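Local coordinates for cytochrome b5-domain protein (PDB 6VZ6) that binds heme b, with its iron held on both axial sides, in a cytochrome b5-like domain and, as in that family, probably serves in electron transfer, at residues K20-F23 / K28-D31. Sequence-based numbering, arbitrary orientation.
Sequences KCYF and KVYD. With HEM (protoporphyrin IX containing Fe), chain B.
The ring of Y22 lies against the side chain of D31, which meets it at the ring edge. CE1 of Y22 comes 3.5 Å from D31 CG, and the ring and carboxylate planes are 67° apart. D31 reaches this edge because its CG is anti to the backbone N (chi1 -180°). On the same side of the sheet, CB of Y22 touches CG1 of V29 at 3.9 Å. L10 of helix 7-12 packs on both Y22 and V29.

Y22 and F23 begin one strand of an antiparallel beta hairpin and 28-31 form the other; K20 and C21 lead into it. Y22 and D31 form a non-hydrogen-bonded pair. F23 and Y30 form the hydrogen-bonded pair next to it, with F23 N to Y30 O at 3.1 Å and Y30 N to F23 O at 2.8 Å. The side chains of F23 and Y30 lie on the opposite face from Y22. There CE1 of F23 meets CB of Y30 at 3.7 Å. One face of the F23 ring receives the heme vinyl carbon CAC, 3.7 Å from F23 CZ. Through F23 the hairpin supplies part of the heme pocket wall. The ring of W38 also meets that of F23.

K20 and D31 form no direct salt bridge. Their NZ and OD2 are 4.2 Å apart, and one water joins both to Y22 OH. That water donates to D31 OD2 at 2.8 Å; a second also donates to OD2 and is weakly hydrogen-bonded to K20 NZ. A phenylalanine in place of Y22 would probably leave the first water without its hydroxyl partner. The other carboxylate oxygen, OD1, is hydrogen-bonded to T33 OG1. K20 nearby would probably favour the charged carboxylate, while E34 close to OD1 would work against it.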
ATOM      1  N   LYS A  20      -7.450  -6.030   4.532  1.00 18.84           N
ATOM      2  CA  LYS A  20      -6.227  -5.342   4.941  1.00 19.30           C
ATOM      3  C   LYS A  20      -5.883  -4.226   3.959  1.00 13.38           C
ATOM      4  O   LYS A  20      -6.419  -4.159   2.851  1.00 13.75           O
ATOM      5  CB  LYS A  20      -5.063  -6.326   5.020  1.00 15.80           C
ATOM      6  CG  LYS A  20      -5.138  -7.236   6.268  1.00 19.38           C
ATOM      7  CD  LYS A  20      -3.936  -8.155   6.342  1.00 15.56           C
ATOM      8  CE  LYS A  20      -4.029  -9.056   7.603  1.00 19.34           C
ATOM      9  NZ  LYS A  20      -2.802  -9.847   7.817  1.00 23.62           N
ATOM     10  N   CYS A  21      -4.991  -3.345   4.381  1.00 15.84           N
ATOM     11  CA  CYS A  21      -4.581  -2.205   3.563  1.00 17.02           C
ATOM     12  C   CYS A  21      -3.179  -2.454   3.008  1.00 16.88           C
ATOM     13  O   CYS A  21      -2.180  -2.363   3.736  1.00 13.08           O
ATOM     14  CB  CYS A  21      -4.629  -0.900   4.349  1.00 19.83           C
ATOM     15  SG  CYS A  21      -4.384   0.562   3.231  1.00 19.47           S
ATOM     16  N   TYR A  22      -3.139  -2.832   1.722  1.00 13.11           N
ATOM     17  CA  TYR A  22      -1.910  -3.040   0.960  1.00 10.86           C
ATOM     18  C   TYR A  22      -1.754  -1.922  -0.056  1.00 16.05           C
ATOM     19  O   TYR A  22      -2.748  -1.316  -0.464  1.00 14.98           O
ATOM     20  CB  TYR A  22      -1.943  -4.350   0.174  1.00 13.25           C
ATOM     21  CG  TYR A  22      -1.969  -5.619   1.000  1.00 13.64           C
ATOM     22  CD1 TYR A  22      -1.769  -5.608   2.389  1.00 15.69           C
ATOM     23  CD2 TYR A  22      -2.171  -6.827   0.381  1.00 13.26           C
ATOM     24  CE1 TYR A  22      -1.769  -6.813   3.122  1.00 14.21           C
ATOM     25  CE2 TYR A  22      -2.166  -8.005   1.087  1.00 13.25           C
ATOM     26  CZ  TYR A  22      -1.978  -7.992   2.445  1.00 15.54           C
ATOM     27  OH  TYR A  22      -1.991  -9.205   3.041  1.00 17.62           O
ATOM     28  N   PHE A  23      -0.509  -1.641  -0.447  1.00 12.58           N
ATOM     29  CA  PHE A  23      -0.267  -0.857  -1.657  1.00 10.73           C
ATOM     30  C   PHE A  23       0.999  -1.372  -2.336  1.00 11.45           C
ATOM     31  O   PHE A  23       1.743  -2.171  -1.782  1.00 13.83           O
ATOM     32  CB  PHE A  23      -0.196   0.666  -1.399  1.00 13.19           C
ATOM     33  CG  PHE A  23       0.824   1.089  -0.394  1.00 15.58           C
ATOM     34  CD1 PHE A  23       2.176   0.964  -0.662  1.00 15.07           C
ATOM     35  CD2 PHE A  23       0.427   1.648   0.829  1.00 16.55           C
ATOM     36  CE1 PHE A  23       3.126   1.347   0.279  1.00 13.96           C
ATOM     37  CE2 PHE A  23       1.372   2.062   1.757  1.00 14.34           C
ATOM     38  CZ  PHE A  23       2.722   1.878   1.489  1.00 17.39           C
ATOM     39  N   LYS A  28       6.913  -3.753  -5.140  1.00 13.69           N
ATOM     40  CA  LYS A  28       6.728  -4.405  -3.842  1.00 15.53           C
ATOM     41  C   LYS A  28       5.337  -4.097  -3.301  1.00 14.41           C
ATOM     42  O   LYS A  28       4.870  -2.956  -3.389  1.00 13.51           O
ATOM     43  CB  LYS A  28       7.771  -3.926  -2.832  1.00 14.78           C
ATOM     44  CG  LYS A  28       9.197  -4.141  -3.267  1.00 16.09           C
ATOM     45  CD  LYS A  28      10.156  -3.319  -2.429  1.00 15.62           C
ATOM     46  CE  LYS A  28      10.251  -1.875  -2.918  1.00 16.84           C
ATOM     47  NZ  LYS A  28      10.984  -1.730  -4.224  1.00 29.64           N
ATOM     48  N   VAL A  29       4.683  -5.101  -2.715  1.00 13.62           N
ATOM     49  CA  VAL A  29       3.391  -4.911  -2.059  1.00 14.35           C
ATOM     50  C   VAL A  29       3.636  -4.837  -0.554  1.00 15.86           C
ATOM     51  O   VAL A  29       4.188  -5.764   0.043  1.00 16.69           O
ATOM     52  CB  VAL A  29       2.410  -6.029  -2.427  1.00 17.18           C
ATOM     53  CG1 VAL A  29       1.128  -5.907  -1.620  1.00 17.19           C
ATOM     54  CG2 VAL A  29       2.097  -6.018  -3.922  1.00 15.39           C
ATOM     55  N   TYR A  30       3.293  -3.700   0.036  1.00 14.37           N
ATOM     56  CA  TYR A  30       3.484  -3.432   1.448  1.00 14.77           C
ATOM     57  C   TYR A  30       2.168  -3.598   2.179  1.00 16.10           C
ATOM     58  O   TYR A  30       1.100  -3.249   1.647  1.00 13.47           O
ATOM     59  CB  TYR A  30       3.980  -1.997   1.714  1.00 15.83           C
ATOM     60  CG  TYR A  30       5.438  -1.760   1.397  1.00 14.18           C
ATOM     61  CD1 TYR A  30       6.405  -1.711   2.385  1.00 14.36           C
ATOM     62  CD2 TYR A  30       5.839  -1.580   0.080  1.00 11.86           C
ATOM     63  CE1 TYR A  30       7.750  -1.490   2.043  1.00 12.29           C
ATOM     64  CE2 TYR A  30       7.212  -1.338  -0.255  1.00 16.20           C
ATOM     65  CZ  TYR A  30       8.121  -1.320   0.726  1.00  9.64           C
ATOM     66  OH  TYR A  30       9.429  -1.085   0.364  1.00 14.44           O
ATOM     67  N   ASP A  31       2.258  -4.063   3.430  1.00 19.80           N
ATOM     68  CA  ASP A  31       1.091  -4.156   4.320  1.00 13.32           C
ATOM     69  C   ASP A  31       1.170  -3.038   5.351  1.00 15.96           C
ATOM     70  O   ASP A  31       2.041  -3.076   6.228  1.00 14.62           O
ATOM     71  CB  ASP A  31       1.053  -5.518   5.016  1.00 17.17           C
ATOM     72  CG  ASP A  31      -0.135  -5.669   5.941  1.00 17.98           C
ATOM     73  OD1 ASP A  31      -0.935  -4.712   6.060  1.00 16.72           O
ATOM     74  OD2 ASP A  31      -0.279  -6.762   6.537  1.00 22.45           O
TER
HETATM   75  CHA HEM B 101       3.828   8.913   6.453  1.00 21.03           C
HETATM   76  CHB HEM B 101       1.586  12.439   4.142  1.00 15.97           C
HETATM   77  CHC HEM B 101       1.616   9.904   0.069  1.00 15.68           C
HETATM   78  CHD HEM B 101       3.260   6.117   2.585  1.00 13.29           C
HETATM   79  C1A HEM B 101       3.315  10.136   6.154  1.00 21.25           C
HETATM   80  C2A HEM B 101       3.371  11.302   7.000  1.00 22.01           C
HETATM   81  C3A HEM B 101       2.718  12.282   6.350  1.00 23.62           C
HETATM   82  C4A HEM B 101       2.259  11.742   5.088  1.00 18.30           C
HETATM   83  CMA HEM B 101       2.466  13.744   6.767  1.00 20.71           C
HETATM   84  CAA HEM B 101       4.058  11.307   8.392  1.00 22.62           C
HETATM   85  CBA HEM B 101       4.898  12.546   8.651  1.00 58.45           C
HETATM   86  CGA HEM B 101       6.205  12.332   7.978  1.00 48.43           C
HETATM   87  O1A HEM B 101       6.586  11.147   7.907  1.00 53.66           O
HETATM   88  O2A HEM B 101       6.838  13.329   7.520  1.00 52.87           O
HETATM   89  C1B HEM B 101       1.410  12.041   2.857  1.00 19.91           C
HETATM   90  C2B HEM B 101       0.749  12.841   1.912  1.00 23.13           C
HETATM   91  C3B HEM B 101       0.737  12.200   0.754  1.00 20.05           C
HETATM   92  C4B HEM B 101       1.378  10.914   0.958  1.00 17.75           C
HETATM   93  CMB HEM B 101       0.202  14.248   2.186  1.00 22.46           C
HETATM   94  CAB HEM B 101       0.189  12.924  -0.493  1.00 24.59           C
HETATM   95  CBB HEM B 101       0.825  12.773  -1.662  1.00 19.15           C
HETATM   96  C1C HEM B 101       2.088   8.656   0.389  1.00 17.52           C
HETATM   97  C2C HEM B 101       2.321   7.567  -0.549  1.00 19.40           C
HETATM   98  C3C HEM B 101       2.766   6.508   0.156  1.00 14.86           C
HETATM   99  C4C HEM B 101       2.841   6.909   1.551  1.00 14.61           C
HETATM  100  CMC HEM B 101       2.040   7.679  -2.058  1.00 14.74           C
HETATM  101  CAC HEM B 101       3.170   5.062  -0.273  1.00 20.22           C
HETATM  102  CBC HEM B 101       3.696   4.765  -1.445  1.00 23.64           C
HETATM  103  C1D HEM B 101       3.491   6.517   3.875  1.00 19.73           C
HETATM  104  C2D HEM B 101       3.855   5.668   4.999  1.00 17.98           C
HETATM  105  C3D HEM B 101       4.040   6.442   6.064  1.00 16.48           C
HETATM  106  C4D HEM B 101       3.757   7.792   5.647  1.00 17.07           C
HETATM  107  CMD HEM B 101       4.046   4.133   4.924  1.00 17.49           C
HETATM  108  CAD HEM B 101       4.435   6.036   7.509  1.00 15.33           C
HETATM  109  CBD HEM B 101       3.166   5.609   8.244  1.00 18.22           C
HETATM  110  CGD HEM B 101       3.414   5.278   9.701  1.00 21.43           C
HETATM  111  O1D HEM B 101       2.490   4.788  10.382  1.00 17.20           O
HETATM  112  O2D HEM B 101       4.564   5.429  10.165  1.00 19.97           O
HETATM  113  NA  HEM B 101       2.653  10.431   4.996  1.00 19.34           N
HETATM  114  NB  HEM B 101       1.761  10.851   2.263  1.00 17.82           N
HETATM  115  NC  HEM B 101       2.442   8.228   1.656  1.00 17.14           N
HETATM  116  ND  HEM B 101       3.424   7.811   4.311  1.00 17.39           N
HETATM  117 FE   HEM B 101       2.597   9.353   3.338  1.00 15.96          FE
HETATM  118  O   HOH W   1      -0.780  -9.258   5.484  1.00 23.45           O
HETATM  119  O   HOH W   2      -1.532  -6.912   8.984  1.00 30.21           O